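Local coordinates for binary enterotoxin of Clostridium perfringens component a (Clostridium perfringens, PDB 5WTZ), which probably transfers ADP-ribose from NAD+ to actin, acting as the enzymatic component of a two-part, iota-like clostridial enterotoxin, at residues N43-N48 and D138-V143; N53-K58 and E70-D75. One frame throughout, in Å; residues are numbered along the deposited sequence.

Contact 1. Residues N43-N48 and D138-V143; sequences NNYIKN and DGFKDV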
loop_
_atom_site.group_PDB
_atom_site.type_symbol
_atom_site.label_atom_id
_atom_site.label_comp_id
_atom_site.label_asym_id
_atom_site.label_seq_id
_atom_site.Cartn_x
_atom_site.Cartn_y
_atom_site.Cartn_z
ATOM N N ASN A 43 -15.248 3.551 20.141
ATOM C CA ASN A 43 -16.686 3.605 19.911
ATOM C C ASN A 43 -17.016 4.195 18.547
ATOM O O ASN A 43 -17.944 3.749 17.878
ATOM C CB ASN A 43 -17.382 4.406 21.014
ATOM C CG ASN A 43 -17.801 3.542 22.184
ATOM O OD1 ASN A 43 -18.119 2.365 22.017
ATOM N ND2 ASN A 43 -17.824 4.129 23.376
ATOM N N ASN A 44 -16.250 5.200 18.137
ATOM C CA ASN A 44 -16.403 5.793 16.813
ATOM C C ASN A 44 -16.063 4.789 15.707
ATOM O O ASN A 44 -16.639 4.829 14.621
ATOM C CB ASN A 44 -15.524 7.044 16.664
ATOM C CG ASN A 44 -16.039 8.240 17.462
ATOM O OD1 ASN A 44 -17.179 8.253 17.949
ATOM N ND2 ASN A 44 -15.198 9.263 17.585
ATOM N N TYR A 45 -15.138 3.877 15.983
ATOM C CA TYR A 45 -14.773 2.884 14.976
ATOM C C TYR A 45 -15.889 1.841 14.835
ATOM O O TYR A 45 -16.206 1.410 13.726
ATOM C CB TYR A 45 -13.429 2.207 15.306
ATOM C CG TYR A 45 -12.957 1.303 14.191
ATOM C CD1 TYR A 45 -12.246 1.814 13.111
ATOM C CD2 TYR A 45 -13.244 -0.057 14.203
ATOM C CE1 TYR A 45 -11.821 0.983 12.066
ATOM C CE2 TYR A 45 -12.825 -0.890 13.178
ATOM C CZ TYR A 45 -12.123 -0.369 12.116
ATOM O OH TYR A 45 -11.734 -1.210 11.099
ATOM N N ILE A 46 -16.470 1.424 15.954
ATOM C CA ILE A 46 -17.598 0.507 15.899
ATOM C C ILE A 46 -18.727 1.098 15.055
ATOM O O ILE A 46 -19.317 0.394 14.244
ATOM C CB ILE A 46 -18.123 0.172 17.298
ATOM C CG1 ILE A 46 -17.083 -0.624 18.082
ATOM C CG2 ILE A 46 -19.441 -0.597 17.216
ATOM C CD1 ILE A 46 -17.435 -0.795 19.537
ATOM N N LYS A 47 -18.994 2.397 15.216
ATOM C CA LYS A 47 -20.118 3.075 14.540
ATOM C C LYS A 47 -19.881 3.384 13.063
ATOM O O LYS A 47 -20.801 3.294 12.248
ATOM C CB LYS A 47 -20.456 4.382 15.261
ATOM C CG LYS A 47 -21.117 4.216 16.625
ATOM C CD LYS A 47 -22.622 3.998 16.496
ATOM C CE LYS A 47 -23.231 3.523 17.813
ATOM N NZ LYS A 47 -22.614 2.240 18.276
ATOM N N ASN A 48 -18.669 3.781 12.708
ATOM C CA ASN A 48 -18.395 4.038 11.300
ATOM C C ASN A 48 -16.950 3.804 10.903
ATOM O O ASN A 48 -16.256 4.733 10.493
ATOM C CB ASN A 48 -18.803 5.465 10.924
ATOM C CG ASN A 48 -19.386 5.553 9.515
ATOM O OD1 ASN A 48 -18.865 4.942 8.569
ATOM N ND2 ASN A 48 -20.482 6.297 9.372
ATOM N N ASP A 138 -4.820 -0.654 3.810
ATOM C CA ASP A 138 -5.065 0.712 4.285
ATOM C C ASP A 138 -6.015 0.756 5.475
ATOM O O ASP A 138 -6.943 -0.042 5.569
ATOM C CB ASP A 138 -5.626 1.581 3.170
ATOM C CG ASP A 138 -4.632 1.785 2.067
ATOM O OD1 ASP A 138 -3.622 2.470 2.325
ATOM O OD2 ASP A 138 -4.852 1.248 0.972
ATOM N N GLY A 139 -5.787 1.708 6.371
ATOM C CA GLY A 139 -6.639 1.869 7.537
ATOM C C GLY A 139 -6.484 0.758 8.563
ATOM O O GLY A 139 -5.542 -0.038 8.505
ATOM N N PHE A 140 -7.402 0.724 9.521
ATOM C CA PHE A 140 -7.469 -0.365 10.484
ATOM C C PHE A 140 -8.230 -1.521 9.854
ATOM O O PHE A 140 -9.096 -1.324 9.000
ATOM C CB PHE A 140 -8.142 0.078 11.789
ATOM C CG PHE A 140 -7.496 1.273 12.425
ATOM C CD1 PHE A 140 -6.399 1.130 13.246
ATOM C CD2 PHE A 140 -7.981 2.549 12.177
ATOM C CE1 PHE A 140 -5.794 2.244 13.814
ATOM C CE2 PHE A 140 -7.384 3.659 12.739
ATOM C CZ PHE A 140 -6.289 3.509 13.561
ATOM N N LYS A 141 -7.902 -2.732 10.271
ATOM C CA LYS A 141 -8.545 -3.911 9.725
ATOM C C LYS A 141 -9.154 -4.723 10.855
ATOM O O LYS A 141 -8.440 -5.248 11.702
ATOM C CB LYS A 141 -7.534 -4.749 8.925
ATOM C CG LYS A 141 -8.111 -6.030 8.330
ATOM C CD LYS A 141 -9.393 -5.760 7.553
ATOM C CE LYS A 141 -9.768 -6.947 6.666
ATOM N NZ LYS A 141 -10.956 -6.663 5.805
ATOM N N ASP A 142 -10.478 -4.810 10.886
ATOM C CA ASP A 142 -11.124 -5.630 11.889
ATOM C C ASP A 142 -11.503 -6.959 11.270
ATOM O O ASP A 142 -11.874 -7.023 10.094
ATOM C CB ASP A 142 -12.336 -4.923 12.496
ATOM C CG ASP A 142 -13.308 -4.405 11.454
ATOM O OD1 ASP A 142 -13.058 -3.319 10.877
ATOM O OD2 ASP A 142 -14.338 -5.076 11.232
ATOM N N VAL A 143 -11.363 -8.018 12.061
ATOM C CA VAL A 143 -11.542 -9.384 11.592
ATOM C C VAL A 143 -12.245 -10.244 12.630
ATOM O O VAL A 143 -12.546 -9.774 13.727
ATOM C CB VAL A 143 -10.190 -10.030 11.253
ATOM C CG1 VAL A 143 -9.559 -9.323 10.076
ATOM C CG2 VAL A 143 -9.271 -9.978 12.460
#
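Tyr-45 reaches from helix 36-61 to the start of strand 141-144 and the residue just before it, and hydrogen-bonds through its hydroxyl to the carboxylate of Asp-142. The bond is short, 2.5 Å from Tyr-45 OH to Asp-142 OD1, and the direction is clear: the tyrosine donates, and OD1 accepts on its anti lone pair, the one turned away from OD2. Asp-142 meets the ring at its edge, with ring and carboxylate planes 81° apart. The backbones themselves stay well separated, the CA atoms of Tyr-45 and Phe-140 being 9.2 Å apart, and it is the tyrosine's reach that bridges the gap: with chi1 at -173°, CG lies opposite the backbone N and the ring extends outward from the helix.

Beside the hydroxyl, the ring packs on the root of Phe-140, where Tyr-45 CE1 lies 3.8 Å from Phe-140 CB. The phenyl group then leads off elsewhere; the two ring centroids are 6.0 Å apart and the planes are inclined at 83°. Asp-142 OD2 is held by a salt bridge to Arg-179, which would tend to keep the carboxylate ionised and so strengthen it as an acceptor.

Within the first of the chain's two ADP-ribosyltransferase exoenzyme regions, away from the NAD site, the contact fastens a long helix to the edge strand of the small antiparallel sheet 141-144, 179-182 and 168-171. Leu-181 of the central strand touches both aromatic side chains, Tyr-171 of the far strand packs on Tyr-45 and Asp-142, and Ile-79 of helix 70-83 touches both Tyr-45 and Phe-140.

Contact 2. Residues N53-K58 and E70-D75; sequences NSYSIK and ETLNED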
loop_
_atom_site.group_PDB
_atom_site.type_symbol
_atom_site.label_atom_id
_atom_site.label_comp_id
_atom_site.label_asym_id
_atom_site.label_seq_id
_atom_site.Cartn_x
_atom_site.Cartn_y
_atom_site.Cartn_z
ATOM N N ASN A 53 -11.606 4.697 8.068
ATOM C CA ASN A 53 -10.595 4.085 7.225
ATOM C C ASN A 53 -10.418 4.851 5.920
ATOM O O ASN A 53 -9.298 5.005 5.440
ATOM C CB ASN A 53 -10.930 2.614 6.957
ATOM C CG ASN A 53 -10.697 1.743 8.173
ATOM O OD1 ASN A 53 -9.822 2.026 8.986
ATOM N ND2 ASN A 53 -11.475 0.677 8.302
ATOM N N SER A 54 -11.514 5.361 5.369
ATOM C CA SER A 54 -11.418 6.117 4.139
ATOM C C SER A 54 -10.679 7.422 4.410
ATOM O O SER A 54 -9.856 7.857 3.602
ATOM C CB SER A 54 -12.800 6.371 3.546
ATOM O OG SER A 54 -13.280 5.181 2.942
ATOM N N TYR A 55 -10.944 8.018 5.569
ATOM C CA TYR A 55 -10.250 9.239 5.964
ATOM C C TYR A 55 -8.739 9.033 6.119
ATOM O O TYR A 55 -7.962 9.895 5.710
ATOM C CB TYR A 55 -10.844 9.805 7.265
ATOM C CG TYR A 55 -10.180 11.102 7.688
ATOM C CD1 TYR A 55 -10.513 12.303 7.072
ATOM C CD2 TYR A 55 -9.198 11.118 8.673
ATOM C CE1 TYR A 55 -9.900 13.495 7.443
ATOM C CE2 TYR A 55 -8.582 12.302 9.057
ATOM C CZ TYR A 55 -8.934 13.483 8.433
ATOM O OH TYR A 55 -8.328 14.655 8.803
ATOM N N SER A 56 -8.309 7.910 6.697
ATOM C CA SER A 56 -6.879 7.655 6.858
ATOM C C SER A 56 -6.168 7.745 5.512
ATOM O O SER A 56 -5.042 8.209 5.428
ATOM C CB SER A 56 -6.624 6.284 7.488
ATOM O OG SER A 56 -6.847 5.242 6.554
ATOM N N ILE A 57 -6.862 7.313 4.461
ATOM C CA ILE A 57 -6.332 7.378 3.105
ATOM C C ILE A 57 -6.234 8.818 2.586
ATOM O O ILE A 57 -5.160 9.239 2.112
ATOM C CB ILE A 57 -7.192 6.520 2.158
ATOM C CG1 ILE A 57 -7.014 5.046 2.537
ATOM C CG2 ILE A 57 -6.808 6.772 0.709
ATOM C CD1 ILE A 57 -7.870 4.063 1.740
ATOM N N LYS A 58 -7.338 9.560 2.678
ATOM C CA LYS A 58 -7.377 10.993 2.367
ATOM C C LYS A 58 -6.218 11.725 3.027
ATOM O O LYS A 58 -5.481 12.481 2.381
ATOM C CB LYS A 58 -8.692 11.629 2.841
ATOM C CG LYS A 58 -9.938 11.261 2.057
ATOM C CD LYS A 58 -11.170 11.824 2.764
ATOM C CE LYS A 58 -12.446 11.500 2.005
ATOM N NZ LYS A 58 -12.497 12.228 0.709
ATOM N N GLU A 70 -10.813 17.444 12.352
ATOM C CA GLU A 70 -10.065 17.290 13.599
ATOM C C GLU A 70 -10.472 16.078 14.421
ATOM O O GLU A 70 -9.628 15.435 15.035
ATOM C CB GLU A 70 -10.189 18.557 14.447
ATOM C CG GLU A 70 -9.030 19.521 14.235
ATOM C CD GLU A 70 -7.672 18.836 14.368
ATOM O OE1 GLU A 70 -7.399 18.235 15.432
ATOM O OE2 GLU A 70 -6.875 18.893 13.409
ATOM N N THR A 71 -11.760 15.769 14.420
ATOM C CA THR A 71 -12.288 14.612 15.132
ATOM C C THR A 71 -11.716 13.305 14.610
ATOM O O THR A 71 -11.363 12.411 15.378
ATOM C CB THR A 71 -13.807 14.568 15.010
ATOM O OG1 THR A 71 -14.346 15.810 15.481
ATOM C CG2 THR A 71 -14.388 13.398 15.809
ATOM N N LEU A 72 -11.620 13.202 13.293
ATOM C CA LEU A 72 -11.136 11.987 12.666
ATOM C C LEU A 72 -9.627 11.850 12.844
ATOM O O LEU A 72 -9.096 10.744 12.902
ATOM C CB LEU A 72 -11.513 11.972 11.190
ATOM C CG LEU A 72 -12.998 11.695 10.959
ATOM C CD1 LEU A 72 -13.295 11.604 9.469
ATOM C CD2 LEU A 72 -13.414 10.417 11.681
ATOM N N ASN A 73 -8.949 12.986 12.952
ATOM C CA ASN A 73 -7.536 12.992 13.289
ATOM C C ASN A 73 -7.327 12.346 14.651
ATOM O O ASN A 73 -6.501 11.446 14.795
ATOM C CB ASN A 73 -6.989 14.417 13.273
ATOM C CG ASN A 73 -6.838 14.962 11.866
ATOM O OD1 ASN A 73 -6.738 14.205 10.906
ATOM N ND2 ASN A 73 -6.832 16.282 11.736
ATOM N N GLU A 74 -8.099 12.787 15.643
ATOM C CA GLU A 74 -8.018 12.217 16.990
ATOM C C GLU A 74 -8.370 10.737 16.972
ATOM O O GLU A 74 -7.701 9.920 17.605
ATOM C CB GLU A 74 -8.939 12.960 17.969
ATOM C CG GLU A 74 -8.723 14.467 18.017
ATOM C CD GLU A 74 -7.282 14.846 18.312
ATOM O OE1 GLU A 74 -6.788 14.516 19.412
ATOM O OE2 GLU A 74 -6.639 15.470 17.436
ATOM N N ASP A 75 -9.424 10.396 16.240
ATOM C CA ASP A 75 -9.790 9.000 16.057
ATOM C C ASP A 75 -8.623 8.170 15.517
ATOM O O ASP A 75 -8.308 7.104 16.059
ATOM C CB ASP A 75 -10.999 8.896 15.134
ATOM C CG ASP A 75 -12.247 9.468 15.770
ATOM O OD1 ASP A 75 -12.364 9.362 17.006
ATOM O OD2 ASP A 75 -13.100 10.028 15.049
#
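Between 53-58 and 70-75 the nearest CA atoms are those of Tyr-55 and Leu-72, 7.3 Å apart, a separation short enough for side chains to bridge directly. Leu-72 lies over one face of the Tyr-55 ring. Its CB stands 3.7 Å from the ring centroid and 19° off the normal, which meets the geometry of a CH-pi contact, while one branch continues along the ring toward its base, Leu-72 CD1 being 3.6 Å from Tyr-55 CG. A chi1 of -178° swings the phenol away from its own backbone N and out toward the neighbouring helix.

At its far end the ring meets Asn-73. Tyr-55 OH donates to Asn-73 OD1 over 2.7 Å, and this oxygen lies at the ring's edge, in plane. Seen from the amide, however, the hydroxyl stands 42° out of the carbonyl plane, so the bond does not follow a lone pair. The two helices belong to the helical part of the first of the chain's two ADP-ribosyltransferase exoenzyme regions, and the chain joining them, 62-69, supplies further partners: Ile-69 N bonds to Tyr-55 OH, and Glu-67 O accepts from Asn-73 ND2.

The amide of Asn-73 is therefore held by several bonds. Besides Glu-67 O, ND2 also donates to Glu-70 OE2 at 3.1 Å, with Glu-70 OE2 nearly in the amide plane, and OD1 receives Lys-59 NZ as well as the tyrosine hydroxyl. These bonds fix which end of the amide faces the tyrosine. Leu-76, one turn further along helix 70-83, also packs against Tyr-55.

After two earlier helices the chain enters helix 36-61, which supplies 43-48 to contact 1 and, ten residues further on, 53-58 to contact 2. A short connection then leads into helix 70-83, and 70-75 closes the smaller loop. Only much later does 138-143 return to helix 36-61, so contact 2 is nested within the loop closed by contact 1. Their centres are 11 Å apart, and they meet directly: Asn-53 OD1 lies 2.8 Å from Phe-140 N, and Asn-44 ND2 2.9 Å from Asp-75 OD1, both probable hydrogen bonds. Together they tie the helix pair to the three-stranded sheet.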